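Local coordinates for protein phosphodiesterase (PDB 6CPU) that belongs to the metal-binding phosphodiesterase family of the HD superfamily, a largely helical protein that holds zinc and magnesium ions in this structure, at residues T206-L211 against L230-Y235; I238-K243 against T318-L323; G425-Y430 against L457-D462; N432-F437 against F541-D546. All blocks are in the same frame, centred on the assembly; numbering follows the deposited sequence.

Contact 1 of 4, residues T206-L211 against L230-Y235; sequences TRLSQL and LVYCVY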
# COMPACT_ATOMS: atom_id res chain seq x y z
N THR A 206 14.07 -4.30 -21.45
CA THR A 206 12.75 -4.62 -21.99
C THR A 206 11.66 -4.55 -20.94
O THR A 206 10.61 -3.95 -21.19
CB THR A 206 12.74 -5.99 -22.67
OG1 THR A 206 13.62 -5.93 -23.80
CG2 THR A 206 11.33 -6.33 -23.16
N ARG A 207 11.90 -5.13 -19.76
CA ARG A 207 10.88 -5.08 -18.69
C ARG A 207 10.60 -3.66 -18.23
O ARG A 207 9.44 -3.28 -18.10
CB ARG A 207 11.27 -5.96 -17.48
CG ARG A 207 10.11 -6.22 -16.51
CD ARG A 207 8.89 -6.77 -17.23
NE ARG A 207 7.74 -7.02 -16.35
CZ ARG A 207 6.48 -7.10 -16.77
NH1 ARG A 207 6.18 -6.95 -18.06
NH2 ARG A 207 5.50 -7.34 -15.91
N LEU A 208 11.65 -2.88 -17.96
CA LEU A 208 11.45 -1.51 -17.50
C LEU A 208 10.68 -0.67 -18.52
O LEU A 208 9.82 0.15 -18.15
CB LEU A 208 12.79 -0.84 -17.15
CG LEU A 208 13.63 -1.55 -16.08
CD1 LEU A 208 14.85 -0.71 -15.73
CD2 LEU A 208 12.83 -1.90 -14.83
N SER A 209 10.96 -0.90 -19.80
CA SER A 209 10.21 -0.23 -20.87
C SER A 209 8.74 -0.68 -20.87
O SER A 209 7.85 0.15 -20.98
CB SER A 209 10.84 -0.47 -22.24
OG SER A 209 10.07 0.18 -23.24
N GLN A 210 8.49 -1.97 -20.70
CA GLN A 210 7.12 -2.48 -20.65
C GLN A 210 6.34 -1.81 -19.51
O GLN A 210 5.16 -1.49 -19.66
CB GLN A 210 7.09 -3.99 -20.48
CG GLN A 210 7.55 -4.74 -21.71
CD GLN A 210 7.66 -6.23 -21.50
OE1 GLN A 210 7.90 -6.71 -20.39
NE2 GLN A 210 7.50 -6.99 -22.58
N LEU A 211 7.01 -1.61 -18.38
CA LEU A 211 6.35 -0.99 -17.23
C LEU A 211 5.99 0.47 -17.50
O LEU A 211 4.95 0.94 -17.03
CB LEU A 211 7.19 -1.16 -15.96
CG LEU A 211 7.37 -2.63 -15.53
CD1 LEU A 211 8.24 -2.75 -14.28
CD2 LEU A 211 6.05 -3.37 -15.33
N LEU A 230 5.82 -3.66 -9.54
CA LEU A 230 5.03 -2.57 -8.95
C LEU A 230 5.90 -1.51 -8.28
O LEU A 230 5.59 -0.32 -8.33
CB LEU A 230 3.98 -3.14 -8.00
CG LEU A 230 2.85 -3.88 -8.73
CD1 LEU A 230 2.12 -4.84 -7.79
CD2 LEU A 230 1.87 -2.91 -9.40
N VAL A 231 6.98 -1.94 -7.65
CA VAL A 231 7.96 -1.01 -7.08
C VAL A 231 8.47 -0.07 -8.17
O VAL A 231 8.52 1.16 -7.99
CB VAL A 231 9.15 -1.76 -6.43
CG1 VAL A 231 10.31 -0.82 -6.12
CG2 VAL A 231 8.68 -2.47 -5.17
N TYR A 232 8.85 -0.65 -9.31
CA TYR A 232 9.37 0.17 -10.40
C TYR A 232 8.30 1.11 -10.97
O TYR A 232 8.60 2.24 -11.31
CB TYR A 232 9.97 -0.67 -11.52
CG TYR A 232 10.84 0.17 -12.42
CD1 TYR A 232 10.36 0.64 -13.65
CD2 TYR A 232 12.14 0.50 -12.05
CE1 TYR A 232 11.16 1.42 -14.48
CE2 TYR A 232 12.95 1.27 -12.87
CZ TYR A 232 12.46 1.73 -14.09
OH TYR A 232 13.26 2.51 -14.91
N CYS A 233 7.06 0.63 -11.08
CA CYS A 233 5.95 1.49 -11.48
C CYS A 233 5.81 2.72 -10.58
O CYS A 233 5.60 3.83 -11.08
CB CYS A 233 4.63 0.72 -11.50
SG CYS A 233 4.52 -0.55 -12.79
N VAL A 234 5.91 2.53 -9.27
CA VAL A 234 5.86 3.66 -8.36
C VAL A 234 7.02 4.63 -8.64
O VAL A 234 6.82 5.84 -8.68
CB VAL A 234 5.91 3.21 -6.88
CG1 VAL A 234 5.96 4.41 -5.96
CG2 VAL A 234 4.69 2.36 -6.54
N TYR A 235 8.21 4.09 -8.86
CA TYR A 235 9.37 4.92 -9.16
C TYR A 235 9.11 5.78 -10.41
O TYR A 235 9.35 6.98 -10.40
CB TYR A 235 10.64 4.06 -9.32
CG TYR A 235 11.71 4.75 -10.14
CD1 TYR A 235 12.40 5.84 -9.63
CD2 TYR A 235 11.98 4.34 -11.44
CE1 TYR A 235 13.38 6.49 -10.40
CE2 TYR A 235 12.95 4.98 -12.20
CZ TYR A 235 13.64 6.05 -11.68
OH TYR A 235 14.60 6.67 -12.46
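Leu-208 sets one of its methyls squarely over the ring of Tyr-232, a textbook case of a CH-pi contact. The CD2 carbon stands on the ring normal, 3.5 Å from the Tyr-232 centroid, and is nearly equidistant from all six ring carbons. The other branch reaches outward, with Leu-208 CD1 3.7 Å from Tyr-232 OH, and the two side chains run roughly at right angles. A second leucine, one helical turn on, handles the root of the tyrosine: Leu-211 CD1 rests 3.9 Å from Tyr-232 CB, while its sister methyl CD2 lies 4.1 Å from Cys-233 SG.

Several neighbours fix these groups. Tyr-232 swings CG away from its own backbone N (chi1 -164°), which carries the ring toward helix 205-216; Tyr-235 CD2 covers the opposite face nearer the rim, and the phenol oxygen is hydrogen-bonded to Thr-318 O. Leu-211 CD2 in turn stands over the centre of one face of the Arg-207 guanidinium. That group is itself held in place: Arg-207 NH1 donates to Gln-210 OE1 at 2.9 Å from above the amide plane, and NH2 makes a salt bridge with Asp-229.

The axes of the two short segments cross at -60°, 10.1 Å apart. What results is an apolar packing of two consecutive helices, 205-216 and 227-242, in a largely helical protein.

Contact 2 of 4, residues I238-K243 against T318-L323; sequences IDYAIK and TVLIAL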
# COMPACT_ATOMS: atom_id res chain seq x y z
N ILE A 238 6.42 8.61 -9.39
CA ILE A 238 6.88 9.60 -8.44
C ILE A 238 8.08 10.40 -8.96
O ILE A 238 8.13 11.62 -8.78
CB ILE A 238 7.20 8.97 -7.06
CG1 ILE A 238 5.95 8.30 -6.48
CG2 ILE A 238 7.75 10.02 -6.11
CD1 ILE A 238 4.84 9.23 -6.07
N ASP A 239 9.03 9.74 -9.61
CA ASP A 239 10.18 10.45 -10.20
C ASP A 239 9.68 11.50 -11.19
O ASP A 239 10.14 12.64 -11.18
CB ASP A 239 11.14 9.47 -10.87
CG ASP A 239 12.45 10.12 -11.32
OD1 ASP A 239 12.89 11.10 -10.70
OD2 ASP A 239 13.06 9.63 -12.29
N TYR A 240 8.70 11.11 -12.01
CA TYR A 240 8.11 11.97 -13.04
C TYR A 240 7.46 13.22 -12.43
O TYR A 240 7.63 14.32 -12.95
CB TYR A 240 7.08 11.17 -13.84
CG TYR A 240 6.61 11.81 -15.13
CD1 TYR A 240 7.43 11.87 -16.25
CD2 TYR A 240 5.31 12.34 -15.24
CE1 TYR A 240 7.00 12.44 -17.44
CE2 TYR A 240 4.87 12.91 -16.43
CZ TYR A 240 5.72 12.95 -17.53
OH TYR A 240 5.28 13.53 -18.71
N ALA A 241 6.75 13.03 -11.33
CA ALA A 241 6.12 14.13 -10.60
C ALA A 241 7.16 15.04 -9.96
O ALA A 241 7.03 16.26 -10.02
CB ALA A 241 5.17 13.58 -9.56
N ILE A 242 8.18 14.46 -9.33
CA ILE A 242 9.26 15.23 -8.70
C ILE A 242 9.96 16.14 -9.72
O ILE A 242 10.25 17.30 -9.43
CB ILE A 242 10.30 14.31 -8.01
CG1 ILE A 242 9.70 13.64 -6.78
CG2 ILE A 242 11.54 15.09 -7.59
CD1 ILE A 242 10.53 12.49 -6.23
N LYS A 243 10.21 15.61 -10.92
CA LYS A 243 10.86 16.38 -11.99
C LYS A 243 10.11 17.65 -12.41
O LYS A 243 10.71 18.55 -12.99
CB LYS A 243 11.08 15.51 -13.23
CG LYS A 243 12.25 14.56 -13.13
CD LYS A 243 12.34 13.71 -14.39
CE LYS A 243 13.46 12.69 -14.32
NZ LYS A 243 13.23 11.62 -15.33
N THR A 318 13.55 3.60 -20.64
CA THR A 318 13.27 2.93 -19.36
C THR A 318 12.60 3.84 -18.33
O THR A 318 12.25 3.39 -17.24
CB THR A 318 14.56 2.35 -18.72
OG1 THR A 318 15.53 3.39 -18.55
CG2 THR A 318 15.12 1.24 -19.58
N VAL A 319 12.40 5.12 -18.68
CA VAL A 319 11.64 6.04 -17.84
C VAL A 319 10.63 6.81 -18.69
O VAL A 319 10.73 6.83 -19.91
CB VAL A 319 12.55 7.04 -17.09
CG1 VAL A 319 13.52 6.30 -16.18
CG2 VAL A 319 13.31 7.96 -18.05
N LEU A 320 9.68 7.46 -18.02
CA LEU A 320 8.63 8.22 -18.71
C LEU A 320 9.27 9.45 -19.36
O LEU A 320 10.00 10.20 -18.70
CB LEU A 320 7.52 8.65 -17.75
CG LEU A 320 6.85 7.54 -16.93
CD1 LEU A 320 5.64 8.08 -16.18
CD2 LEU A 320 6.46 6.34 -17.79
N ILE A 321 9.00 9.64 -20.65
CA ILE A 321 9.58 10.75 -21.40
C ILE A 321 8.50 11.80 -21.65
O ILE A 321 7.62 11.58 -22.46
CB ILE A 321 10.16 10.29 -22.76
CG1 ILE A 321 11.13 9.11 -22.59
CG2 ILE A 321 10.84 11.45 -23.47
CD1 ILE A 321 12.34 9.40 -21.74
N ALA A 322 8.59 12.92 -20.95
CA ALA A 322 7.60 13.99 -21.07
C ALA A 322 7.58 14.58 -22.48
O ALA A 322 8.62 14.72 -23.11
CB ALA A 322 7.90 15.08 -20.05
N LEU A 323 6.38 14.91 -22.95
CA LEU A 323 6.18 15.68 -24.19
C LEU A 323 5.92 17.15 -23.82
O LEU A 323 5.69 17.47 -22.65
CB LEU A 323 4.99 15.13 -24.98
CG LEU A 323 4.97 13.62 -25.22
CD1 LEU A 323 3.63 13.18 -25.81
CD2 LEU A 323 6.12 13.20 -26.12
O HOH W 1 10.79 10.60 -15.97
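Lys-243 NZ reaches the carbonyl of Leu-320 through one water, which accepts from the amine at 2.7 Å and donates to Leu-320 O at 2.9 Å. The same amine has Asp-239 OD2 as a long salt-bridge partner at 3.6 Å, four residues back in the chain. With chi2 to chi4 all near 180°, the lysine is drawn out straight, away from the helix, and this brings its tip to the water.

Beneath that polar bridge the weight of the contact falls on Tyr-240. Leu-320 crosses it at about a right angle: Leu-320 CB is 3.6 Å from Tyr-240 CD1, and Leu-320 CD1 sits above the ring, displaced toward its rim. At the far end Ala-322 CB approaches Tyr-240 CE1 to 3.8 Å, obliquely to the ring, whereas the Ala-322 backbone N and the water lie in the ring plane at the edge. The end of the ring is anchored by a hydrogen bond of its hydroxyl with Pro-297 O, and Phe-299 meets the ring edge-to-face.

Segment 318-323 has no regular structure of its own; Gln-301 grips its backbone from the other side, through Val-319 O and Ile-321 N. The loop thus covers one flank of helix 227-242, while Ile-238 and Ala-241 pack against helix 336-348 and Asp-239 touches helix 253-264.

Contact 3 of 4, residues G425-Y430 against L457-D462; sequences GEHNEY and LIKCAD. With ZN (zinc ion), chain B.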
# COMPACT_ATOMS: atom_id res chain seq x y z
N GLY A 425 -17.43 5.98 5.21
CA GLY A 425 -18.40 6.47 6.19
C GLY A 425 -18.59 7.98 6.15
O GLY A 425 -19.54 8.50 6.73
N GLU A 426 -17.68 8.69 5.47
CA GLU A 426 -17.78 10.14 5.30
C GLU A 426 -18.05 10.52 3.84
O GLU A 426 -17.88 11.68 3.47
CB GLU A 426 -16.47 10.81 5.73
CG GLU A 426 -16.06 10.50 7.16
CD GLU A 426 -17.06 11.02 8.16
OE1 GLU A 426 -17.40 12.22 8.09
OE2 GLU A 426 -17.51 10.22 9.01
N HIS A 427 -18.44 9.55 3.02
CA HIS A 427 -18.66 9.75 1.59
C HIS A 427 -19.63 10.91 1.33
O HIS A 427 -19.34 11.80 0.52
CB HIS A 427 -19.21 8.47 0.96
CG HIS A 427 -19.49 8.57 -0.51
ND1 HIS A 427 -18.69 7.98 -1.46
CD2 HIS A 427 -20.50 9.18 -1.18
CE1 HIS A 427 -19.19 8.23 -2.66
NE2 HIS A 427 -20.28 8.96 -2.52
N ASN A 428 -20.76 10.89 2.02
CA ASN A 428 -21.81 11.90 1.84
C ASN A 428 -21.34 13.33 2.15
O ASN A 428 -21.76 14.28 1.49
CB ASN A 428 -23.05 11.57 2.68
CG ASN A 428 -23.77 10.32 2.20
OD1 ASN A 428 -24.52 9.70 2.95
ND2 ASN A 428 -23.55 9.95 0.94
N GLU A 429 -20.45 13.47 3.14
CA GLU A 429 -19.98 14.78 3.54
C GLU A 429 -19.17 15.44 2.41
O GLU A 429 -19.35 16.62 2.14
CB GLU A 429 -19.17 14.71 4.84
CG GLU A 429 -19.56 15.75 5.89
CD GLU A 429 -18.69 16.99 5.88
OE1 GLU A 429 -17.45 16.85 6.02
OE2 GLU A 429 -19.23 18.11 5.76
N TYR A 430 -18.30 14.67 1.74
CA TYR A 430 -17.51 15.20 0.61
C TYR A 430 -18.38 15.46 -0.62
O TYR A 430 -18.15 16.42 -1.35
CB TYR A 430 -16.32 14.29 0.27
CG TYR A 430 -15.30 14.27 1.39
CD1 TYR A 430 -14.34 15.28 1.51
CD2 TYR A 430 -15.31 13.26 2.34
CE1 TYR A 430 -13.43 15.27 2.56
CE2 TYR A 430 -14.40 13.24 3.39
CZ TYR A 430 -13.47 14.25 3.49
OH TYR A 430 -12.57 14.21 4.55
N LEU A 457 -10.19 13.68 -5.74
CA LEU A 457 -9.40 12.90 -6.68
C LEU A 457 -8.97 11.57 -6.05
O LEU A 457 -9.15 10.51 -6.65
CB LEU A 457 -8.20 13.69 -7.19
CG LEU A 457 -8.58 14.81 -8.18
CD1 LEU A 457 -7.34 15.55 -8.65
CD2 LEU A 457 -9.35 14.25 -9.36
N ILE A 458 -8.47 11.62 -4.81
CA ILE A 458 -8.06 10.39 -4.14
C ILE A 458 -9.28 9.50 -3.88
O ILE A 458 -9.18 8.30 -3.99
CB ILE A 458 -7.24 10.66 -2.85
CG1 ILE A 458 -6.46 9.41 -2.43
CG2 ILE A 458 -8.14 11.17 -1.73
CD1 ILE A 458 -5.50 9.66 -1.27
N LYS A 459 -10.44 10.08 -3.59
CA LYS A 459 -11.67 9.28 -3.44
C LYS A 459 -12.01 8.53 -4.71
O LYS A 459 -12.36 7.35 -4.68
CB LYS A 459 -12.86 10.15 -3.04
CG LYS A 459 -12.96 10.41 -1.55
CD LYS A 459 -14.12 11.33 -1.19
CE LYS A 459 -15.46 10.69 -1.50
NZ LYS A 459 -15.60 9.32 -0.94
N CYS A 460 -11.94 9.23 -5.84
CA CYS A 460 -12.24 8.64 -7.14
C CYS A 460 -11.24 7.53 -7.46
O CYS A 460 -11.62 6.42 -7.85
CB CYS A 460 -12.24 9.72 -8.22
SG CYS A 460 -13.73 10.77 -8.22
N ALA A 461 -9.96 7.82 -7.24
CA ALA A 461 -8.89 6.82 -7.45
C ALA A 461 -9.10 5.57 -6.60
O ALA A 461 -8.99 4.45 -7.10
CB ALA A 461 -7.54 7.44 -7.16
N ASP A 462 -9.42 5.77 -5.32
CA ASP A 462 -9.60 4.64 -4.42
C ASP A 462 -10.74 3.70 -4.84
O ASP A 462 -10.65 2.49 -4.64
CB ASP A 462 -9.83 5.13 -3.00
CG ASP A 462 -9.72 4.03 -1.96
OD1 ASP A 462 -8.89 3.09 -2.10
OD2 ASP A 462 -10.48 4.14 -0.98
ZN ZN B . -7.86 1.94 -0.71
O HOH W 2 -8.87 3.03 0.86
O HOH W 3 -9.52 0.49 -0.49
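Lys-459 is a buried lysine whose amino group ends beside a histidine ring, with NZ 3.4 Å from His-427 ND1, a spacing that brings two nitrogens together between helices. The setting is the helical HD fold of the phosphodiesterase family, where helix 446-462 carries the final aspartate of the metal-binding set.

The lysine does not run straight. After an extended start its chain bends at chi3 (65°) and again at chi4 (51°), so that the aliphatic part doubles up against the base of Tyr-430 before NZ turns to the imidazole. Lys-459 CD lies 4.0 Å from Tyr-430 CB, the neighbouring CE is nearly as close, and the two side chains cross at a slant. The histidine is reached by directing its CG anti to the backbone N, and its ring also meets that of Phe-536, the planes about 60° apart. Methylene carbons and amine therefore sort between two residues of one helical turn, the former to Tyr-430 and the latter to His-427. The lysine side chain is about 10 Å from the bound magnesium ion.

Next along the same helix, Ala-461 packs on helix 276-292, which supplies His-278 to the zinc site; His-349 and Asp-350 complete the protein ligands. Asp-462 binds through one oxygen alone: OD1 is 2.1 Å from the zinc ion, while OD2 accepts a hydrogen bond of 2.7 Å from a water that is itself bound to the metal at 2.2 Å.

Contact 4 of 4, residues N432-F437 against F541-D546; sequences NRLKSF and FNSVSD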
# COMPACT_ATOMS: atom_id res chain seq x y z
N ASN A 432 -21.50 16.44 -0.49
CA ASN A 432 -22.18 17.70 -0.16
C ASN A 432 -21.24 18.91 -0.13
O ASN A 432 -21.66 20.03 -0.43
CB ASN A 432 -22.92 17.57 1.18
CG ASN A 432 -24.03 16.54 1.13
OD1 ASN A 432 -24.45 16.11 0.06
ND2 ASN A 432 -24.51 16.14 2.30
N ARG A 433 -19.98 18.70 0.24
CA ARG A 433 -18.97 19.76 0.18
C ARG A 433 -18.61 20.12 -1.26
O ARG A 433 -18.15 21.23 -1.53
CB ARG A 433 -17.71 19.35 0.94
CG ARG A 433 -17.89 19.39 2.45
CD ARG A 433 -16.98 18.43 3.18
NE ARG A 433 -15.61 18.92 3.30
CZ ARG A 433 -14.68 18.38 4.08
NH1 ARG A 433 -14.96 17.32 4.83
NH2 ARG A 433 -13.47 18.91 4.12
N LEU A 434 -18.80 19.16 -2.17
CA LEU A 434 -18.66 19.40 -3.60
C LEU A 434 -19.85 20.22 -4.13
O LEU A 434 -19.66 21.17 -4.89
CB LEU A 434 -18.56 18.06 -4.34
CG LEU A 434 -18.52 18.07 -5.87
CD1 LEU A 434 -17.44 19.01 -6.39
CD2 LEU A 434 -18.32 16.66 -6.39
N LYS A 435 -21.06 19.86 -3.70
CA LYS A 435 -22.26 20.60 -4.10
C LYS A 435 -22.24 22.04 -3.59
O LYS A 435 -22.60 22.96 -4.32
CB LYS A 435 -23.52 19.86 -3.65
CG LYS A 435 -23.82 18.64 -4.52
CD LYS A 435 -24.66 17.59 -3.81
CE LYS A 435 -24.66 16.29 -4.60
NZ LYS A 435 -25.47 15.21 -3.96
N SER A 436 -21.81 22.24 -2.34
CA SER A 436 -21.63 23.60 -1.81
C SER A 436 -20.57 24.39 -2.59
O SER A 436 -20.73 25.59 -2.80
CB SER A 436 -21.24 23.56 -0.33
OG SER A 436 -22.31 23.06 0.45
N PHE A 437 -19.50 23.72 -2.99
CA PHE A 437 -18.42 24.35 -3.76
C PHE A 437 -18.90 24.76 -5.15
O PHE A 437 -18.71 25.90 -5.58
CB PHE A 437 -17.22 23.41 -3.89
CG PHE A 437 -16.02 24.03 -4.56
CD1 PHE A 437 -15.31 25.05 -3.94
CD2 PHE A 437 -15.60 23.59 -5.80
CE1 PHE A 437 -14.20 25.63 -4.55
CE2 PHE A 437 -14.49 24.15 -6.42
CZ PHE A 437 -13.79 25.17 -5.79
N PHE A 541 -18.60 10.02 -9.57
CA PHE A 541 -17.86 10.31 -10.81
C PHE A 541 -18.60 11.34 -11.68
O PHE A 541 -18.00 12.31 -12.15
CB PHE A 541 -17.55 9.02 -11.56
CG PHE A 541 -16.38 8.26 -10.99
CD1 PHE A 541 -15.08 8.67 -11.26
CD2 PHE A 541 -16.57 7.18 -10.13
CE1 PHE A 541 -14.00 8.00 -10.72
CE2 PHE A 541 -15.48 6.51 -9.59
CZ PHE A 541 -14.20 6.92 -9.88
N ASN A 542 -19.91 11.14 -11.86
CA ASN A 542 -20.77 12.14 -12.52
C ASN A 542 -20.60 13.52 -11.90
O ASN A 542 -20.39 14.50 -12.60
CB ASN A 542 -22.24 11.72 -12.47
CG ASN A 542 -22.58 10.64 -13.47
OD1 ASN A 542 -21.99 10.56 -14.55
ND2 ASN A 542 -23.55 9.79 -13.12
N SER A 543 -20.66 13.58 -10.57
CA SER A 543 -20.52 14.85 -9.85
C SER A 543 -19.12 15.46 -9.99
O SER A 543 -18.99 16.67 -10.15
CB SER A 543 -20.87 14.65 -8.37
OG SER A 543 -20.91 15.89 -7.69
N VAL A 544 -18.09 14.62 -9.94
CA VAL A 544 -16.71 15.09 -10.10
C VAL A 544 -16.42 15.50 -11.56
O VAL A 544 -15.76 16.51 -11.80
CB VAL A 544 -15.70 14.02 -9.61
CG1 VAL A 544 -14.27 14.36 -10.04
CG2 VAL A 544 -15.77 13.90 -8.09
N SER A 545 -16.93 14.72 -12.51
CA SER A 545 -16.74 15.05 -13.94
C SER A 545 -17.50 16.31 -14.35
O SER A 545 -17.07 17.02 -15.25
CB SER A 545 -17.12 13.87 -14.83
OG SER A 545 -18.47 13.49 -14.65
N ASP A 546 -18.61 16.61 -13.67
CA ASP A 546 -19.30 17.89 -13.86
C ASP A 546 -18.37 19.06 -13.51
O ASP A 546 -18.36 20.07 -14.21
CB ASP A 546 -20.57 17.99 -13.00
CG ASP A 546 -21.69 17.09 -13.50
OD1 ASP A 546 -21.54 16.43 -14.55
OD2 ASP A 546 -22.75 17.03 -12.82
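Apolar contact between Leu-434 and Val-544 is modest, Leu-434 CD2 to Val-544 CG2 being 4.1 Å, but it marks where the two helices meet. The leucine sends CG anti to its backbone N (chi1 175°), and that torsion pushes a single methyl, CD2, across the gap. Its other neighbour is polar. Ser-543 turns its hydroxyl to meet the same methyl, and the Ser-543 OG to Leu-434 CD2 separation is modelled at 3.0 Å, tight for a carbon and an oxygen, so its exact value is doubtful; Ser-543 CB follows at 3.8 Å from CD2. One methyl thus faces a serine and a valine adjacent in sequence, and across the whole contact only about 132 Å² is buried, both sides together.

Hydrogen bonds do not cross between the segments; polar links run within the helices or to residues beyond. Backbone bonds such as Ser-436 N to Asn-432 O (2.9 Å) and Asp-546 N to Asn-542 O (3.0 Å) keep each helix regular. Arg-433 forms a salt bridge with Glu-429 one turn earlier, and Asp-546 has a weak, long ion pair with Lys-438.

Helix 446-462 touches both partners: Leu-434 meets its Leu-456, and Val-544 its Cys-460. Three residues before Val-544, Phe-541 packs on Thr-554 and Ile-558 of helix 552-569, so helix 525-547 stands in contact with helices 427-438, 446-462 and 552-569.

All four contacts are mainly buried, though contact 2 reaches the surface at Ala-322 and Lys-243. Contacts 1 and 2 share helix 227-242, each centred on a tyrosine, and touch where segment 318-323 passes contact 1; the first is apolar, the second adds a water bridge to a loop. Contacts 3 and 4 both use helix 427-438, their segments alternate along the chain, and they meet where Cys-460 touches Phe-541 and Val-544. Contact 3, centred about 18 Å from the chain centre, sets a lysine of the zinc-ligand helix against a histidine and a tyrosine, whereas contact 4, about 27 Å out, is sparse. The two pairs are separate, centres about 28 to 34 Å apart.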